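Local atomic coordinates of PsaO (Dunaliella salina, PDB entry 6SL5), a protein that binds chlorophyll a and beta-carotene as a small membrane subunit of photosystem I and probably contributes to light harvesting. Residues Pro5-Ile10 with Val76-Arg81; Ile39-Ala44 with Ala51-Phe56. All coordinates share one frame; numbering follows the deposited sequence.

Contact 1 of 2, residues Pro5-Ile10 with Val76-Arg81; sequences PIVPAI and VGFKGR. With CLA (chlorophyll a), chain B.
V7 meets F78 tip to tip. V7 CG1 lies over one face of the F78 ring, 3.5 Å from F78 CE2. The second methyl, V7 CG2, meets the same ring 3.7 Å from F78 CE2. V7 CG1 sits between the backbone N and the carbonyl carbon (chi1 58°), which leaves both methyls facing the ring. F78 CG is anti to the backbone N (chi1 -167°), which brings it out toward V7. A9 CB approaches the ring more loosely and obliquely, 4.3 Å from F78 CZ. The contact joins the loop before helix 11-22 to the far end of helix 57-79, within the PsaO transmembrane domain. Beta-carotene also touches F78 and R81. K79 packs against P5 and reaches V7. Its chain bends at chi2 and chi3, and K79 CG packs 3.6 Å from P5 CB. K79 NZ lies beside the I6-V7 backbone, 3.3 Å from V7 N. Both nitrogens are donors, and no hydrogen bond crosses between the segments. An alanine in place of K79 would probably leave a gap beside P5 and the I6-V7 backbone less covered. K79 CB also lies 3.3 Å from the chlorophyll atom OBD. V76 points away from the loop and puts its methyls over the face of the same chlorophyll, with V76 CG2 3.4 Å from the pyrrole nitrogen ND. P5 O accepts a weak hydrogen bond from Q75 NE2.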
# COMPACT_ATOMS: atom_id res chain seq x y z
N PRO M 5 24.52 -53.78 6.87
CA PRO M 5 25.73 -54.40 7.38
C PRO M 5 26.11 -54.12 8.83
O PRO M 5 26.51 -53.01 9.20
CB PRO M 5 26.78 -53.87 6.43
CG PRO M 5 26.08 -53.34 5.25
CD PRO M 5 24.81 -52.82 5.79
N ILE M 6 26.01 -55.17 9.62
CA ILE M 6 26.36 -55.13 11.04
C ILE M 6 27.13 -56.39 11.37
O ILE M 6 26.71 -57.50 11.05
CB ILE M 6 25.11 -54.95 11.93
CG1 ILE M 6 25.49 -55.04 13.41
CG2 ILE M 6 23.98 -55.90 11.53
CD1 ILE M 6 26.27 -53.84 13.90
N VAL M 7 28.28 -56.22 12.01
CA VAL M 7 29.10 -57.37 12.39
C VAL M 7 28.99 -57.43 13.90
O VAL M 7 28.86 -56.38 14.55
CB VAL M 7 30.54 -57.22 11.85
CG1 VAL M 7 31.16 -55.94 12.37
CG2 VAL M 7 31.42 -58.43 12.16
N PRO M 8 29.02 -58.62 14.52
CA PRO M 8 28.99 -58.66 15.98
C PRO M 8 30.31 -58.22 16.59
O PRO M 8 30.39 -58.04 17.81
CB PRO M 8 28.68 -60.13 16.29
CG PRO M 8 28.90 -60.86 15.00
CD PRO M 8 28.57 -59.89 13.93
N ALA M 9 31.35 -58.05 15.77
CA ALA M 9 32.66 -57.58 16.18
C ALA M 9 32.72 -56.07 16.26
O ALA M 9 33.78 -55.53 16.57
CB ALA M 9 33.72 -58.09 15.20
N ILE M 10 31.61 -55.37 16.00
CA ILE M 10 31.56 -53.91 16.08
C ILE M 10 31.61 -53.45 17.52
O ILE M 10 31.97 -52.30 17.80
CB ILE M 10 30.31 -53.34 15.39
CG1 ILE M 10 30.55 -51.89 14.97
CG2 ILE M 10 29.06 -53.40 16.29
CD1 ILE M 10 31.84 -51.72 14.25
N VAL M 76 32.36 -47.60 10.06
CA VAL M 76 32.82 -47.15 8.75
C VAL M 76 34.11 -47.85 8.36
O VAL M 76 34.26 -48.33 7.23
CB VAL M 76 33.03 -45.63 8.77
CG1 VAL M 76 33.65 -45.16 7.49
CG2 VAL M 76 31.75 -44.94 9.04
N GLY M 77 35.06 -47.93 9.29
CA GLY M 77 36.33 -48.56 8.99
C GLY M 77 36.26 -50.07 8.88
O GLY M 77 37.03 -50.67 8.12
N PHE M 78 35.36 -50.71 9.61
CA PHE M 78 35.25 -52.16 9.53
C PHE M 78 34.50 -52.56 8.29
O PHE M 78 34.94 -53.43 7.53
CB PHE M 78 34.54 -52.72 10.77
CG PHE M 78 34.67 -54.22 10.91
CD1 PHE M 78 35.63 -54.75 11.74
CD2 PHE M 78 33.82 -55.09 10.23
CE1 PHE M 78 35.76 -56.11 11.88
CE2 PHE M 78 33.95 -56.45 10.35
CZ PHE M 78 34.92 -56.97 11.18
N LYS M 79 33.34 -51.96 8.07
CA LYS M 79 32.56 -52.35 6.91
C LYS M 79 33.13 -51.75 5.64
O LYS M 79 32.78 -52.17 4.54
CB LYS M 79 31.13 -51.94 7.11
CG LYS M 79 30.20 -52.87 6.46
CD LYS M 79 30.33 -54.24 7.11
CE LYS M 79 29.81 -54.22 8.54
NZ LYS M 79 29.29 -55.55 8.94
N GLY M 80 34.03 -50.78 5.76
CA GLY M 80 34.65 -50.20 4.59
C GLY M 80 35.76 -51.06 4.02
O GLY M 80 36.23 -50.79 2.91
N ARG M 81 36.18 -52.10 4.74
CA ARG M 81 37.30 -52.93 4.27
C ARG M 81 36.89 -53.78 3.06
O ARG M 81 37.70 -54.02 2.16
CB ARG M 81 37.79 -53.82 5.41
CG ARG M 81 39.03 -54.67 5.09
CD ARG M 81 40.30 -53.85 4.99
NE ARG M 81 41.42 -54.65 4.49
CZ ARG M 81 42.22 -55.38 5.26
NH1 ARG M 81 42.03 -55.43 6.57
NH2 ARG M 81 43.21 -56.08 4.71
MG CLA B . 29.69 -43.03 6.99
CHA CLA B . 28.33 -46.08 7.73
CHB CLA B . 27.64 -41.50 9.28
CHC CLA B . 31.15 -40.15 6.29
CHD CLA B . 31.66 -44.55 4.48
NA CLA B . 28.14 -43.72 8.39
C1A CLA B . 27.73 -44.98 8.56
C2A CLA B . 26.65 -45.07 9.62
C3A CLA B . 26.46 -43.61 10.03
C4A CLA B . 27.47 -42.89 9.20
CMA CLA B . 25.07 -43.01 10.05
CAA CLA B . 27.18 -45.83 10.85
CBA CLA B . 26.50 -45.56 12.19
CGA CLA B . 27.55 -45.66 13.27
O1A CLA B . 28.50 -46.32 12.99
O2A CLA B . 27.49 -45.08 14.45
NB CLA B . 29.44 -41.13 7.68
C1B CLA B . 28.52 -40.68 8.58
C2B CLA B . 28.64 -39.25 8.73
C3B CLA B . 29.64 -38.88 7.87
C4B CLA B . 30.13 -40.09 7.22
CMB CLA B . 27.81 -38.37 9.62
CAB CLA B . 30.18 -37.53 7.60
CBB CLA B . 30.86 -36.72 8.67
NC CLA B . 31.26 -42.48 5.71
C1C CLA B . 31.68 -41.24 5.55
C2C CLA B . 32.74 -41.11 4.54
C3C CLA B . 32.94 -42.39 4.09
C4C CLA B . 32.00 -43.24 4.82
CMC CLA B . 33.44 -39.85 4.11
CAC CLA B . 33.93 -42.82 3.05
CBC CLA B . 35.12 -43.46 3.73
ND CLA B . 29.95 -44.81 6.17
C1D CLA B . 30.83 -45.36 5.29
C2D CLA B . 30.78 -46.81 5.29
C3D CLA B . 29.80 -47.07 6.24
C4D CLA B . 29.32 -45.88 6.76
CMD CLA B . 31.50 -47.89 4.54
CAD CLA B . 29.11 -48.14 6.87
OBD CLA B . 29.27 -49.31 6.65
CBD CLA B . 28.03 -47.56 7.72
CGD CLA B . 26.69 -47.92 7.15
O1D CLA B . 25.67 -47.55 7.69
O2D CLA B . 26.61 -48.69 6.08
CED CLA B . 25.66 -48.34 5.10
C1 CLA B . 26.24 -44.86 15.14
C2 CLA B . 25.49 -43.56 14.97
C3 CLA B . 24.58 -43.17 15.87
C4 CLA B . 24.24 -43.99 17.08
C5 CLA B . 23.83 -41.87 15.71
C6 CLA B . 24.59 -40.77 16.44
C7 CLA B . 23.64 -39.81 17.15
C8 CLA B . 23.92 -39.80 18.65
C9 CLA B . 23.34 -41.05 19.29
C10 CLA B . 23.35 -38.53 19.27
C11 CLA B . 23.62 -38.47 20.77
C12 CLA B . 24.87 -37.66 21.09
C13 CLA B . 24.66 -36.80 22.33
C14 CLA B . 25.93 -36.06 22.69
C15 CLA B . 24.23 -37.66 23.51

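Contact 2 of 2, residues Ile39-Ala44 with Ala51-Phe56; sequences IGQNLA and ALDDKF. With CLA (chlorophyll a), chain C.
I39 meets F56 near the end of helix 31-40, and the two side chains cross at about a right angle. I39 CG2 lies at the ring edge, in its plane, 3.4 Å from F56 CD1. F56 CG is anti to the backbone N (chi1 164°), which turns it toward I39. A chlorophyll a other than the one beside L43 touches I39. Next comes Q41, where the chain has left the helix. Its CG sits between the backbone N and the carbonyl carbon (chi1 42°), and the chain bends at chi2. The amide reaches D53 tip to tip, with the amide and carboxylate planes 64° apart. Q41 NE2 gives D53 OD2 a weak hydrogen bond of 3.4 Å. Q41 NE2 also makes a weak bond to S38 O. The N42 side chain comes over one face of the F56 ring, its amide steeply tilted to the ring plane. The N42 backbone N bonds I39 O at 3.0 Å, just past the helix end. L43 turns to the bound chlorophyll, with L43 CD2 3.6 Å from the phytyl carbon C5. The same pigment meets F56 at the ring edge, where F56 CE2 is 3.7 Å from the chlorophyll OBD. On the second segment, D53 is the centre of an inverse gamma turn. K55 NZ makes a salt bridge of 2.7 Å to D53 OD1, on the syn lone pair. Each D53 oxygen thus has a donor, and the lysine is likely to offset the charge of this buried carboxylate beside the pigment pocket.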
# COMPACT_ATOMS: atom_id res chain seq x y z
N ILE M 39 28.18 -40.84 38.57
CA ILE M 39 26.86 -41.38 38.30
C ILE M 39 26.49 -42.39 39.36
O ILE M 39 25.31 -42.74 39.45
CB ILE M 39 26.67 -42.12 36.95
CG1 ILE M 39 27.47 -43.43 36.93
CG2 ILE M 39 26.90 -41.22 35.78
CD1 ILE M 39 27.40 -44.26 35.71
N GLY M 40 27.46 -42.86 40.17
CA GLY M 40 27.21 -43.84 41.20
C GLY M 40 26.25 -43.40 42.29
O GLY M 40 25.57 -44.25 42.88
N GLN M 41 26.18 -42.09 42.56
CA GLN M 41 25.28 -41.56 43.56
C GLN M 41 23.95 -41.13 42.95
O GLN M 41 23.11 -40.57 43.66
CB GLN M 41 25.94 -40.40 44.29
CG GLN M 41 26.70 -39.45 43.38
CD GLN M 41 25.82 -38.38 42.78
OE1 GLN M 41 24.74 -38.08 43.30
NE2 GLN M 41 26.27 -37.81 41.67
N ASN M 42 23.77 -41.36 41.66
CA ASN M 42 22.55 -41.00 40.94
C ASN M 42 22.03 -42.21 40.18
O ASN M 42 21.79 -42.15 38.98
CB ASN M 42 22.80 -39.82 40.01
CG ASN M 42 22.86 -38.51 40.75
OD1 ASN M 42 22.24 -38.36 41.80
ND2 ASN M 42 23.60 -37.55 40.21
N LEU M 43 21.89 -43.33 40.88
CA LEU M 43 21.39 -44.57 40.30
C LEU M 43 20.20 -45.17 41.05
O LEU M 43 19.49 -45.99 40.46
CB LEU M 43 22.49 -45.64 40.22
CG LEU M 43 23.68 -45.52 39.26
CD1 LEU M 43 24.33 -46.86 39.01
CD2 LEU M 43 23.33 -44.86 37.94
N ALA M 44 19.98 -44.79 42.31
CA ALA M 44 18.87 -45.33 43.09
C ALA M 44 17.66 -44.40 43.11
O ALA M 44 16.98 -44.29 44.13
CB ALA M 44 19.32 -45.63 44.51
N ALA M 51 21.45 -28.95 37.58
CA ALA M 51 22.46 -28.23 36.82
C ALA M 51 23.72 -27.97 37.63
O ALA M 51 24.77 -27.72 37.05
CB ALA M 51 21.90 -26.90 36.29
N LEU M 52 23.63 -28.08 38.96
CA LEU M 52 24.76 -27.90 39.86
C LEU M 52 25.68 -29.11 39.85
O LEU M 52 26.83 -28.99 40.29
CB LEU M 52 24.26 -27.65 41.28
CG LEU M 52 23.66 -26.30 41.71
CD1 LEU M 52 22.24 -26.05 41.19
CD2 LEU M 52 23.67 -26.21 43.23
N ASP M 53 25.21 -30.27 39.38
CA ASP M 53 26.03 -31.47 39.34
C ASP M 53 26.89 -31.42 38.09
O ASP M 53 26.55 -31.98 37.05
CB ASP M 53 25.16 -32.72 39.36
CG ASP M 53 25.85 -33.88 40.04
OD1 ASP M 53 26.96 -33.67 40.57
OD2 ASP M 53 25.29 -35.00 40.07
N ASP M 54 28.03 -30.74 38.20
CA ASP M 54 28.94 -30.64 37.06
C ASP M 54 29.64 -31.96 36.80
O ASP M 54 30.09 -32.22 35.67
CB ASP M 54 29.96 -29.53 37.29
CG ASP M 54 30.62 -29.07 36.00
OD1 ASP M 54 30.10 -29.40 34.92
OD2 ASP M 54 31.66 -28.39 36.07
N LYS M 55 29.74 -32.82 37.81
CA LYS M 55 30.41 -34.09 37.60
C LYS M 55 29.52 -35.14 36.94
O LYS M 55 30.05 -36.16 36.49
CB LYS M 55 30.97 -34.62 38.94
CG LYS M 55 29.96 -34.72 40.08
CD LYS M 55 30.50 -35.51 41.29
CE LYS M 55 29.38 -36.27 42.01
NZ LYS M 55 28.18 -35.43 42.26
N PHE M 56 28.21 -34.98 36.86
CA PHE M 56 27.37 -36.01 36.25
C PHE M 56 27.02 -35.74 34.80
O PHE M 56 27.35 -36.54 33.92
CB PHE M 56 26.10 -36.20 37.09
CG PHE M 56 25.00 -36.96 36.38
CD1 PHE M 56 25.13 -38.29 36.07
CD2 PHE M 56 23.80 -36.32 36.05
CE1 PHE M 56 24.12 -38.99 35.43
CE2 PHE M 56 22.78 -37.02 35.41
CZ PHE M 56 22.95 -38.35 35.10
MG CLA C . 13.62 -38.31 37.97
CHA CLA C . 16.50 -38.75 36.17
CHB CLA C . 12.60 -41.51 37.16
CHC CLA C . 10.97 -37.83 39.84
CHD CLA C . 14.67 -35.00 38.76
NA CLA C . 14.46 -39.99 36.79
C1A CLA C . 15.62 -39.98 36.13
C2A CLA C . 15.86 -41.27 35.36
C3A CLA C . 14.61 -42.09 35.72
C4A CLA C . 13.83 -41.16 36.61
CMA CLA C . 13.91 -42.91 34.65
CAA CLA C . 17.08 -42.08 35.79
CBA CLA C . 17.36 -41.94 37.28
CGA CLA C . 18.84 -41.97 37.63
O1A CLA C . 19.09 -41.57 38.75
O2A CLA C . 19.80 -42.37 36.80
NB CLA C . 12.04 -39.49 38.44
C1B CLA C . 11.76 -40.75 38.00
C2B CLA C . 10.50 -41.18 38.53
C3B CLA C . 10.04 -40.13 39.28
C4B CLA C . 11.03 -39.07 39.21
CMB CLA C . 9.83 -42.51 38.29
CAB CLA C . 8.77 -40.08 40.05
CBB CLA C . 7.67 -39.09 39.72
NC CLA C . 12.98 -36.71 39.17
C1C CLA C . 11.82 -36.70 39.81
C2C CLA C . 11.53 -35.41 40.48
C3C CLA C . 12.62 -34.63 40.20
C4C CLA C . 13.51 -35.45 39.38
CMC CLA C . 10.32 -35.06 41.30
CAC CLA C . 12.84 -33.21 40.63
CBC CLA C . 13.66 -33.16 41.89
ND CLA C . 15.13 -37.10 37.63
C1D CLA C . 15.49 -35.83 37.97
C2D CLA C . 16.78 -35.45 37.41
C3D CLA C . 17.14 -36.61 36.72
C4D CLA C . 16.15 -37.58 36.85
CMD CLA C . 17.64 -34.21 37.46
CAD CLA C . 18.18 -37.16 35.91
OBD CLA C . 19.08 -36.56 35.44
CBD CLA C . 17.86 -38.57 35.56
CGD CLA C . 17.89 -38.71 34.07
O1D CLA C . 17.07 -38.14 33.37
O2D CLA C . 18.82 -39.45 33.49
CED CLA C . 19.87 -38.75 32.83
C1 CLA C . 20.15 -43.76 36.48
C2 CLA C . 19.18 -44.91 36.64
C3 CLA C . 19.51 -46.19 36.43
C4 CLA C . 18.50 -47.28 36.60
C5 CLA C . 20.90 -46.64 36.02
C6 CLA C . 20.96 -46.98 34.54
C7 CLA C . 22.39 -46.83 34.02
C8 CLA C . 22.48 -45.99 32.75
C9 CLA C . 21.64 -44.72 32.85
C10 CLA C . 22.06 -46.82 31.54
C11 CLA C . 23.25 -47.22 30.68
C12 CLA C . 22.93 -47.04 29.20
C13 CLA C . 23.30 -48.30 28.43
C14 CLA C . 23.16 -48.08 26.93
C15 CLA C . 22.41 -49.44 28.88

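In the fold
Contact 1 and contact 2 lie on opposite sides of the chain's centre, with their own centres 34 Å apart. Their nearest atoms are about 20 Å apart, so they do not touch. Helix 57-79 connects them: segment 51-56 leads directly into it, and segment 76-81 holds its far end. Contact 2 is nested within the loop that contact 1 closes. It ties the turn after helix 31-40 to the chain entering the next helix. Contact 1 brings in the N-terminal loop. Contact 1 borders beta-carotene and, through V76, K79 and G80, one chlorophyll a; contact 2 borders two other chlorophylls. Contact 1 is at the surface, whereas contact 2 is mostly buried.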